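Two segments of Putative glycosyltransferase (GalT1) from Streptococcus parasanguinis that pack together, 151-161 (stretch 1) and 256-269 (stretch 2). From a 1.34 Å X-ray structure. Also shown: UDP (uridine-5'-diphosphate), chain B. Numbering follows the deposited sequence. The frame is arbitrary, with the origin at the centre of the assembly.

Stretch 1 151-161: VEGATSRSGVG
Stretch 2, residues 256-269: YDEGIELEFSQEYQ

Stretch 1 leaves a β-strand at Gly153, passes through Ala154 to Ser156 with helical backbone angles, and then makes a type II β turn from Arg157 to Val160, closed by Val160 N to Arg157 O at 3.0 Å. Gly159 lies in this turn at phi/psi 81/-4, a conformation that favours glycine, while Arg157 itself adopts 45/51. Stretch 2 is loop or turn through Ser265, the N-cap, and the helix begins at Gln266. Two CA pairs set the register: Thr155 CA lies 7.8 Å from Asp257 CA, and Val160 CA lies 6.8 Å from Tyr268 CA. Together the stretches bury 487 Å².

At the first of these points Thr155, chi1 p, donates from OG1 to Asp257 OD2 at 2.8 Å. Asp257, at 50/46 with chi1 -88°, directs CB toward stretch 1, and its OD1 is satisfied elsewhere in the structure. Threonine serves both polar and apolar needs here, since its CG2 also lies 4.2 Å from Ile260 CD1.

Arg157 is the centre of the contact. Its CA-to-CB bond points sideways, but the m, t, t side chain with chi4 -129° brings the guanidinium between two residues of stretch 2: Leu262 CD2 lies over one face, 3.6 Å from Arg157 NE, and Tyr268 CE2 over the opposite face, 3.7 Å from Arg157 CZ. The flat, delocalised group can pack against carbon on its faces while its N-H bonds remain free to find acceptors near its plane. Arg157 NH1 donates to Glu263 O at 3.2 Å (142°), Arg157 NH2 to water 3 at 2.6 Å, and Arg157 NE makes a weak bond to Ala154 O at 3.4 Å. Water 3 returns a weak bond to Glu263 O at 3.4 Å. The partner is thus a backbone carbonyl, whereas the Glu263 carboxylate takes no part in this bond.

Tyr268, chi1 167° and chi2 73°, extends from the first turn of the helix. Ser265 caps that helix: its OG, with chi1 t, accepts from Tyr268 N at 3.1 Å, and its carbonyl O accepts from Gln269 N at 2.9 Å. Val160, chi1 t, places CG2 3.5 Å from Tyr268 CD1, an apolar contact, and its CG1 is 4.4 Å from Ser265 CB.

The hydroxyl of Tyr268 is linked to stretch 1 through water. Tyr268 OH is 2.6 Å from water 1, which accepts from Arg157 N at 3.0 Å and donates to Gly153 O at 2.8 Å and, weakly, to Glu152 OE2 at 2.7 Å. Water 2 lies 2.8 Å from Tyr268 OH and donates to Ala154 O at 3.3 Å. Glu152 (p, t, chi3 4°) approaches the ring edge, with OE2 3.9 Å from Tyr268 CE1; its OE1 accepts from Ser158 OG at 2.8 Å and Ser158 N at 2.9 Å, bracing the loop.

The CA-to-CB bond of Ser156 points away from stretch 2; chi1 is m. Its OG accepts from Gly153 N at 3.1 Å and hydrogen-bonds UDP O3' at 2.9 Å. Gly153 CA comes within 3.0 Å of UDP O2, leaving no room for a CB.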

ATOM      1  N   VAL A 151      -4.618 -10.370  -3.095  1.00 10.09           N
ATOM      2  CA  VAL A 151      -3.353 -10.843  -3.640  1.00 11.13           C
ATOM      3  C   VAL A 151      -2.287 -10.334  -2.687  1.00 10.45           C
ATOM      4  O   VAL A 151      -2.108  -9.130  -2.549  1.00 11.15           O
ATOM      5  CB  VAL A 151      -3.118 -10.295  -5.071  1.00 11.75           C
ATOM      6  CG1 VAL A 151      -1.821 -10.858  -5.666  1.00 14.65           C
ATOM      7  CG2 VAL A 151      -4.313 -10.626  -5.972  1.00 13.88           C
ATOM      8  N   GLU A 152      -1.616 -11.252  -1.995  1.00 10.28           N
ATOM      9  CA  GLU A 152      -0.700 -10.886  -0.922  1.00 10.23           C
ATOM     10  C   GLU A 152       0.372 -11.958  -0.805  1.00 10.53           C
ATOM     11  O   GLU A 152       0.287 -13.011  -1.454  1.00 11.51           O
ATOM     12  CB  GLU A 152      -1.452 -10.755   0.403  1.00 11.91           C
ATOM     13  CG  GLU A 152      -2.094 -12.064   0.848  1.00 12.80           C
ATOM     14  CD  GLU A 152      -2.784 -11.996   2.196  1.00 13.89           C
ATOM     15  OE1 GLU A 152      -2.852 -10.892   2.791  1.00 14.99           O
ATOM     16  OE2 GLU A 152      -3.255 -13.061   2.664  1.00 16.49           O
ATOM     17  N   GLY A 153       1.376 -11.696   0.022  1.00 10.74           N
ATOM     18  CA  GLY A 153       2.451 -12.644   0.220  1.00 10.35           C
ATOM     19  C   GLY A 153       2.125 -13.679   1.270  1.00 10.56           C
ATOM     20  O   GLY A 153       1.161 -13.544   2.030  1.00 11.82           O
ATOM     21  N   ALA A 154       2.960 -14.708   1.341  1.00 12.84           N
ATOM     22  CA  ALA A 154       2.721 -15.821   2.249  1.00 15.09           C
ATOM     23  C   ALA A 154       2.732 -15.456   3.734  1.00 15.82           C
ATOM     24  O   ALA A 154       2.128 -16.161   4.546  1.00 19.72           O
ATOM     25  CB  ALA A 154       3.712 -16.950   1.966  1.00 17.85           C
ATOM     26  N   THR A 155       3.433 -14.388   4.101  1.00 12.67           N
ATOM     27  CA  THR A 155       3.469 -13.949   5.502  1.00 13.65           C
ATOM     28  C   THR A 155       2.494 -12.797   5.802  1.00 12.32           C
ATOM     29  O   THR A 155       2.296 -12.436   6.963  1.00 13.82           O
ATOM     30  CB  THR A 155       4.897 -13.541   5.952  1.00 16.10           C
ATOM     31  OG1 THR A 155       5.361 -12.432   5.162  1.00 14.52           O
ATOM     32  CG2 THR A 155       5.853 -14.710   5.807  1.00 18.97           C
ATOM     33  N   SER A 156       1.886 -12.225   4.768  1.00 11.88           N
ATOM     34  CA  SER A 156       1.028 -11.043   4.921  1.00 11.86           C
ATOM     35  C   SER A 156      -0.193 -11.331   5.799  1.00 12.09           C
ATOM     36  O   SER A 156      -0.488 -10.595   6.749  1.00 13.46           O
ATOM     37  CB  SER A 156       0.566 -10.538   3.551  1.00 11.73           C
ATOM     38  OG  SER A 156       1.663 -10.168   2.737  1.00 12.87           O
ATOM     39  N   ARG A 157      -0.912 -12.397   5.464  1.00 12.11           N
ATOM     40  CA  ARG A 157      -2.063 -12.854   6.249  1.00 12.50           C
ATOM     41  C   ARG A 157      -2.985 -11.705   6.665  1.00 12.44           C
ATOM     42  O   ARG A 157      -3.376 -11.557   7.834  1.00 11.78           O
ATOM     43  CB  ARG A 157      -1.575 -13.688   7.428  1.00 16.34           C
ATOM     44  CG  ARG A 157      -0.787 -14.883   6.914  1.00 19.43           C
ATOM     45  CD  ARG A 157      -0.248 -15.787   7.976  1.00 26.41           C
ATOM     46  NE  ARG A 157       0.325 -16.965   7.330  1.00 35.75           N
ATOM     47  CZ  ARG A 157       0.031 -18.216   7.658  1.00 31.30           C
ATOM     48  NH1 ARG A 157      -0.817 -18.459   8.644  1.00 31.15           N
ATOM     49  NH2 ARG A 157       0.597 -19.222   7.006  1.00 35.72           N
ATOM     50  N   SER A 158      -3.353 -10.902   5.678  1.00 11.25           N
ATOM     51  CA  SER A 158      -4.115  -9.690   5.931  1.00 11.07           C
ATOM     52  C   SER A 158      -5.499 -10.045   6.453  1.00 11.46           C
ATOM     53  O   SER A 158      -6.241 -10.813   5.833  1.00 13.10           O
ATOM     54  CB  SER A 158      -4.222  -8.842   4.657  1.00 14.08           C
ATOM     55  OG  SER A 158      -2.942  -8.425   4.193  1.00 14.92           O
ATOM     56  N   GLY A 159      -5.842  -9.483   7.607  1.00 11.96           N
ATOM     57  CA  GLY A 159      -7.132  -9.727   8.218  1.00 12.99           C
ATOM     58  C   GLY A 159      -7.212 -11.024   8.997  1.00 14.31           C
ATOM     59  O   GLY A 159      -8.212 -11.296   9.646  1.00 18.00           O
ATOM     60  N   VAL A 160      -6.152 -11.823   8.963  1.00 13.22           N
ATOM     61  CA  VAL A 160      -6.192 -13.118   9.630  1.00 13.71           C
ATOM     62  C   VAL A 160      -6.044 -12.931  11.136  1.00 14.86           C
ATOM     63  O   VAL A 160      -5.085 -12.327  11.609  1.00 15.65           O
ATOM     64  CB  VAL A 160      -5.121 -14.080   9.087  1.00 15.73           C
ATOM     65  CG1 VAL A 160      -5.147 -15.391   9.867  1.00 18.63           C
ATOM     66  CG2 VAL A 160      -5.354 -14.328   7.603  1.00 16.41           C
ATOM     67  N   GLY A 161      -7.013 -13.440  11.881  1.00 16.98           N
ATOM     68  CA  GLY A 161      -7.024 -13.270  13.322  1.00 20.01           C
ATOM     69  C   GLY A 161      -7.562 -11.935  13.806  1.00 18.70           C
ATOM     70  O   GLY A 161      -7.462 -11.625  14.986  1.00 22.96           O
ATOM     71  N   TYR A 256      12.843  -8.324   7.607  1.00 28.61           N
ATOM     72  CA  TYR A 256      13.434  -9.608   7.243  1.00 29.89           C
ATOM     73  C   TYR A 256      12.491 -10.796   7.453  1.00 27.54           C
ATOM     74  O   TYR A 256      12.856 -11.937   7.175  1.00 29.86           O
ATOM     75  CB  TYR A 256      14.737  -9.818   8.018  1.00 33.46           C
ATOM     76  CG  TYR A 256      15.682  -8.639   7.928  1.00 36.69           C
ATOM     77  CD1 TYR A 256      16.494  -8.461   6.815  1.00 40.33           C
ATOM     78  CD2 TYR A 256      15.757  -7.700   8.950  1.00 37.32           C
ATOM     79  CE1 TYR A 256      17.354  -7.387   6.725  1.00 41.73           C
ATOM     80  CE2 TYR A 256      16.618  -6.622   8.868  1.00 41.33           C
ATOM     81  CZ  TYR A 256      17.412  -6.470   7.752  1.00 44.38           C
ATOM     82  OH  TYR A 256      18.274  -5.400   7.659  1.00 47.16           O
ATOM     83  N   ASP A 257      11.280 -10.527   7.934  1.00 25.37           N
ATOM     84  CA  ASP A 257      10.329 -11.587   8.282  1.00 25.03           C
ATOM     85  C   ASP A 257      10.976 -12.642   9.182  1.00 26.11           C
ATOM     86  O   ASP A 257      10.822 -13.845   8.962  1.00 21.68           O
ATOM     87  CB  ASP A 257       9.720 -12.232   7.026  1.00 23.01           C
ATOM     88  CG  ASP A 257       8.468 -11.507   6.534  1.00 23.52           C
ATOM     89  OD1 ASP A 257       7.874 -10.728   7.312  1.00 22.28           O
ATOM     90  OD2 ASP A 257       8.069 -11.727   5.368  1.00 20.35           O
ATOM     91  N   GLU A 258      11.694 -12.180  10.199  1.00 22.44           N
ATOM     92  CA  GLU A 258      12.350 -13.067  11.152  1.00 22.20           C
ATOM     93  C   GLU A 258      11.486 -13.292  12.384  1.00 19.79           C
ATOM     94  O   GLU A 258      10.717 -12.418  12.790  1.00 23.92           O
ATOM     95  CB  GLU A 258      13.706 -12.485  11.565  1.00 26.76           C
ATOM     96  CG  GLU A 258      14.757 -12.504  10.460  1.00 34.69           C
ATOM     97  CD  GLU A 258      15.987 -11.685  10.807  1.00 39.10           C
ATOM     98  OE1 GLU A 258      15.929 -10.919  11.792  1.00 46.17           O
ATOM     99  OE2 GLU A 258      17.012 -11.808  10.096  1.00 34.19           O
ATOM    100  N   GLY A 259      11.607 -14.472  12.978  1.00 20.31           N
ATOM    101  CA  GLY A 259      10.965 -14.762  14.245  1.00 22.90           C
ATOM    102  C   GLY A 259       9.469 -14.978  14.165  1.00 22.06           C
ATOM    103  O   GLY A 259       8.776 -14.888  15.178  1.00 26.74           O
ATOM    104  N   ILE A 260       8.957 -15.255  12.969  1.00 20.11           N
ATOM    105  CA  ILE A 260       7.520 -15.452  12.808  1.00 18.83           C
ATOM    106  C   ILE A 260       7.114 -16.858  13.229  1.00 19.05           C
ATOM    107  O   ILE A 260       7.726 -17.853  12.823  1.00 19.29           O
ATOM    108  CB  ILE A 260       7.048 -15.164  11.363  1.00 18.07           C
ATOM    109  CG1 ILE A 260       7.233 -13.680  11.033  1.00 21.19           C
ATOM    110  CG2 ILE A 260       5.584 -15.554  11.190  1.00 17.43           C
ATOM    111  CD1 ILE A 260       7.062 -13.365   9.572  1.00 24.80           C
ATOM    112  N   GLU A 261       6.091 -16.921  14.072  1.00 18.03           N
ATOM    113  CA  GLU A 261       5.531 -18.180  14.534  1.00 20.91           C
ATOM    114  C   GLU A 261       4.156 -18.348  13.909  1.00 20.97           C
ATOM    115  O   GLU A 261       3.156 -17.819  14.399  1.00 19.95           O
ATOM    116  CB  GLU A 261       5.470 -18.198  16.062  1.00 24.96           C
ATOM    117  CG  GLU A 261       6.840 -17.958  16.686  1.00 30.47           C
ATOM    118  CD  GLU A 261       6.791 -17.704  18.180  1.00 42.57           C
ATOM    119  OE1 GLU A 261       5.734 -17.952  18.800  1.00 49.66           O
ATOM    120  OE2 GLU A 261       7.816 -17.248  18.733  1.00 44.73           O
ATOM    121  N   LEU A 262       4.120 -19.073  12.798  1.00 20.39           N
ATOM    122  CA  LEU A 262       2.894 -19.226  12.031  1.00 23.46           C
ATOM    123  C   LEU A 262       1.905 -20.153  12.715  1.00 23.38           C
ATOM    124  O   LEU A 262       2.281 -21.106  13.409  1.00 25.15           O
ATOM    125  CB  LEU A 262       3.192 -19.753  10.626  1.00 25.00           C
ATOM    126  CG  LEU A 262       3.964 -18.839   9.674  1.00 26.05           C
ATOM    127  CD1 LEU A 262       4.294 -19.590   8.395  1.00 26.95           C
ATOM    128  CD2 LEU A 262       3.179 -17.570   9.368  1.00 23.58           C
ATOM    129  N   GLU A 263       0.631 -19.858  12.506  1.00 24.49           N
ATOM    130  CA  GLU A 263      -0.435 -20.717  12.979  1.00 22.70           C
ATOM    131  C   GLU A 263      -1.114 -21.355  11.778  1.00 23.48           C
ATOM    132  O   GLU A 263      -0.956 -20.896  10.641  1.00 28.07           O
ATOM    133  CB  GLU A 263      -1.451 -19.905  13.780  1.00 29.58           C
ATOM    134  CG  GLU A 263      -0.870 -19.219  15.008  1.00 39.54           C
ATOM    135  CD  GLU A 263      -1.832 -18.222  15.626  1.00 47.27           C
ATOM    136  OE1 GLU A 263      -2.294 -17.313  14.903  1.00 51.41           O
ATOM    137  OE2 GLU A 263      -2.130 -18.351  16.833  1.00 58.68           O
ATOM    138  N   PHE A 264      -1.863 -22.421  12.028  1.00 26.38           N
ATOM    139  CA  PHE A 264      -2.753 -22.945  11.018  1.00 25.82           C
ATOM    140  C   PHE A 264      -4.160 -22.412  11.266  1.00 26.94           C
ATOM    141  O   PHE A 264      -4.765 -22.648  12.314  1.00 34.97           O
ATOM    142  CB  PHE A 264      -2.758 -24.471  11.013  1.00 28.58           C
ATOM    143  CG  PHE A 264      -3.562 -25.063   9.891  1.00 27.27           C
ATOM    144  CD1 PHE A 264      -2.988 -25.279   8.653  1.00 29.27           C
ATOM    145  CD2 PHE A 264      -4.896 -25.387  10.071  1.00 32.39           C
ATOM    146  CE1 PHE A 264      -3.726 -25.821   7.615  1.00 33.58           C
ATOM    147  CE2 PHE A 264      -5.639 -25.928   9.038  1.00 31.49           C
ATOM    148  CZ  PHE A 264      -5.053 -26.142   7.810  1.00 31.29           C
ATOM    149  N   SER A 265      -4.666 -21.681  10.287  1.00 24.29           N
ATOM    150  CA  SER A 265      -6.027 -21.175  10.314  1.00 26.02           C
ATOM    151  C   SER A 265      -6.800 -21.838   9.194  1.00 27.39           C
ATOM    152  O   SER A 265      -6.552 -21.567   8.023  1.00 30.23           O
ATOM    153  CB  SER A 265      -6.044 -19.663  10.112  1.00 32.77           C
ATOM    154  OG  SER A 265      -7.345 -19.232   9.745  1.00 31.46           O
ATOM    155  N   GLN A 266      -7.742 -22.700   9.552  1.00 26.64           N
ATOM    156  CA  GLN A 266      -8.547 -23.399   8.563  1.00 25.72           C
ATOM    157  C   GLN A 266      -9.267 -22.414   7.647  1.00 23.51           C
ATOM    158  O   GLN A 266      -9.318 -22.611   6.432  1.00 23.78           O
ATOM    159  CB  GLN A 266      -9.552 -24.332   9.246  1.00 32.03           C
ATOM    160  CG  GLN A 266     -10.417 -25.125   8.282  1.00 42.60           C
ATOM    161  CD  GLN A 266     -11.170 -26.252   8.964  1.00 51.07           C
ATOM    162  OE1 GLN A 266     -10.915 -26.571  10.125  1.00 54.78           O
ATOM    163  NE2 GLN A 266     -12.103 -26.863   8.242  1.00 55.03           N
ATOM    164  N   GLU A 267      -9.815 -21.351   8.227  1.00 22.21           N
ATOM    165  CA  GLU A 267     -10.557 -20.367   7.445  1.00 19.76           C
ATOM    166  C   GLU A 267      -9.661 -19.693   6.402  1.00 16.98           C
ATOM    167  O   GLU A 267     -10.040 -19.547   5.242  1.00 17.62           O
ATOM    168  CB  GLU A 267     -11.215 -19.325   8.355  1.00 26.00           C
ATOM    169  CG  GLU A 267     -12.019 -18.277   7.601  1.00 33.80           C
ATOM    170  CD  GLU A 267     -13.006 -17.534   8.483  1.00 50.47           C
ATOM    171  OE1 GLU A 267     -12.758 -17.430   9.703  1.00 56.82           O
ATOM    172  OE2 GLU A 267     -14.036 -17.060   7.954  1.00 51.63           O
ATOM    173  N   TYR A 268      -8.470 -19.280   6.821  1.00 17.41           N
ATOM    174  CA  TYR A 268      -7.483 -18.716   5.909  1.00 15.87           C
ATOM    175  C   TYR A 268      -7.131 -19.730   4.825  1.00 13.92           C
ATOM    176  O   TYR A 268      -7.164 -19.424   3.632  1.00 13.77           O
ATOM    177  CB  TYR A 268      -6.242 -18.278   6.701  1.00 17.10           C
ATOM    178  CG  TYR A 268      -5.002 -17.958   5.892  1.00 14.78           C
ATOM    179  CD1 TYR A 268      -4.910 -16.792   5.141  1.00 15.24           C
ATOM    180  CD2 TYR A 268      -3.898 -18.805   5.925  1.00 18.31           C
ATOM    181  CE1 TYR A 268      -3.758 -16.493   4.411  1.00 13.54           C
ATOM    182  CE2 TYR A 268      -2.748 -18.515   5.207  1.00 18.20           C
ATOM    183  CZ  TYR A 268      -2.680 -17.361   4.451  1.00 14.03           C
ATOM    184  OH  TYR A 268      -1.522 -17.093   3.748  1.00 16.30           O
ATOM    185  N   GLN A 269      -6.811 -20.953   5.233  1.00 17.26           N
ATOM    186  CA  GLN A 269      -6.431 -21.970   4.266  1.00 18.03           C
ATOM    187  C   GLN A 269      -7.525 -22.186   3.225  1.00 17.32           C
ATOM    188  O   GLN A 269      -7.243 -22.291   2.030  1.00 17.43           O
ATOM    189  CB  GLN A 269      -6.077 -23.285   4.970  1.00 21.77           C
ATOM    190  CG  GLN A 269      -4.918 -23.149   5.948  1.00 27.65           C
ATOM    191  CD  GLN A 269      -3.606 -22.822   5.260  1.00 26.76           C
ATOM    192  OE1 GLN A 269      -3.414 -23.138   4.087  1.00 30.68           O
ATOM    193  NE2 GLN A 269      -2.697 -22.178   5.988  1.00 33.28           N
TER
HETATM  194  N1  UDP B 301       5.089  -8.108   0.172  1.00 10.07           N
HETATM  195  C2  UDP B 301       5.052  -9.396  -0.304  1.00 10.76           C
HETATM  196  N3  UDP B 301       5.930  -9.787  -1.286  1.00 10.41           N
HETATM  197  C4  UDP B 301       6.844  -8.900  -1.803  1.00 10.94           C
HETATM  198  C5  UDP B 301       6.882  -7.590  -1.326  1.00 10.90           C
HETATM  199  C6  UDP B 301       6.085  -7.266  -0.234  1.00 10.42           C
HETATM  200  O2  UDP B 301       4.256 -10.212   0.160  1.00 12.09           O
HETATM  201  O4  UDP B 301       7.592  -9.293  -2.704  1.00 12.91           O
HETATM  202  C1' UDP B 301       4.085  -7.692   1.163  1.00 10.22           C
HETATM  203  C2' UDP B 301       4.482  -7.530   2.606  1.00 10.86           C
HETATM  204  O2' UDP B 301       4.508  -8.782   3.259  1.00 13.09           O
HETATM  205  C3' UDP B 301       3.362  -6.645   3.107  1.00 10.92           C
HETATM  206  C4' UDP B 301       3.060  -5.766   1.904  1.00 10.86           C
HETATM  207  O4' UDP B 301       3.670  -6.398   0.775  1.00  9.51           O
HETATM  208  O3' UDP B 301       2.221  -7.424   3.391  1.00 12.99           O
HETATM  209  C5' UDP B 301       3.593  -4.350   2.083  1.00  9.99           C
HETATM  210  O5' UDP B 301       3.343  -3.617   0.891  1.00  9.73           O
HETATM  211  PA  UDP B 301       3.809  -2.087   0.712  1.00  8.83           P
HETATM  212  O1A UDP B 301       5.283  -2.018   0.706  1.00 12.18           O
HETATM  213  O2A UDP B 301       3.121  -1.590  -0.504  1.00 10.56           O
HETATM  214  O3A UDP B 301       3.243  -1.417   2.074  1.00  9.39           O
HETATM  215  PB  UDP B 301       3.155   0.122   2.602  1.00  8.65           P
HETATM  216  O1B UDP B 301       4.220   0.249   3.640  1.00 11.59           O
HETATM  217  O2B UDP B 301       1.796   0.206   3.187  1.00 10.30           O
HETATM  218  O3B UDP B 301       3.386   1.049   1.449  1.00 10.49           O
HETATM  219  O   HOH W   1      -1.080 -14.525   3.307  1.00 14.63           O
HETATM  220  O   HOH W   2       0.592 -18.900   3.574  1.00 34.39           O
HETATM  221  O   HOH W   3       0.293 -21.693   7.610  1.00 41.06           O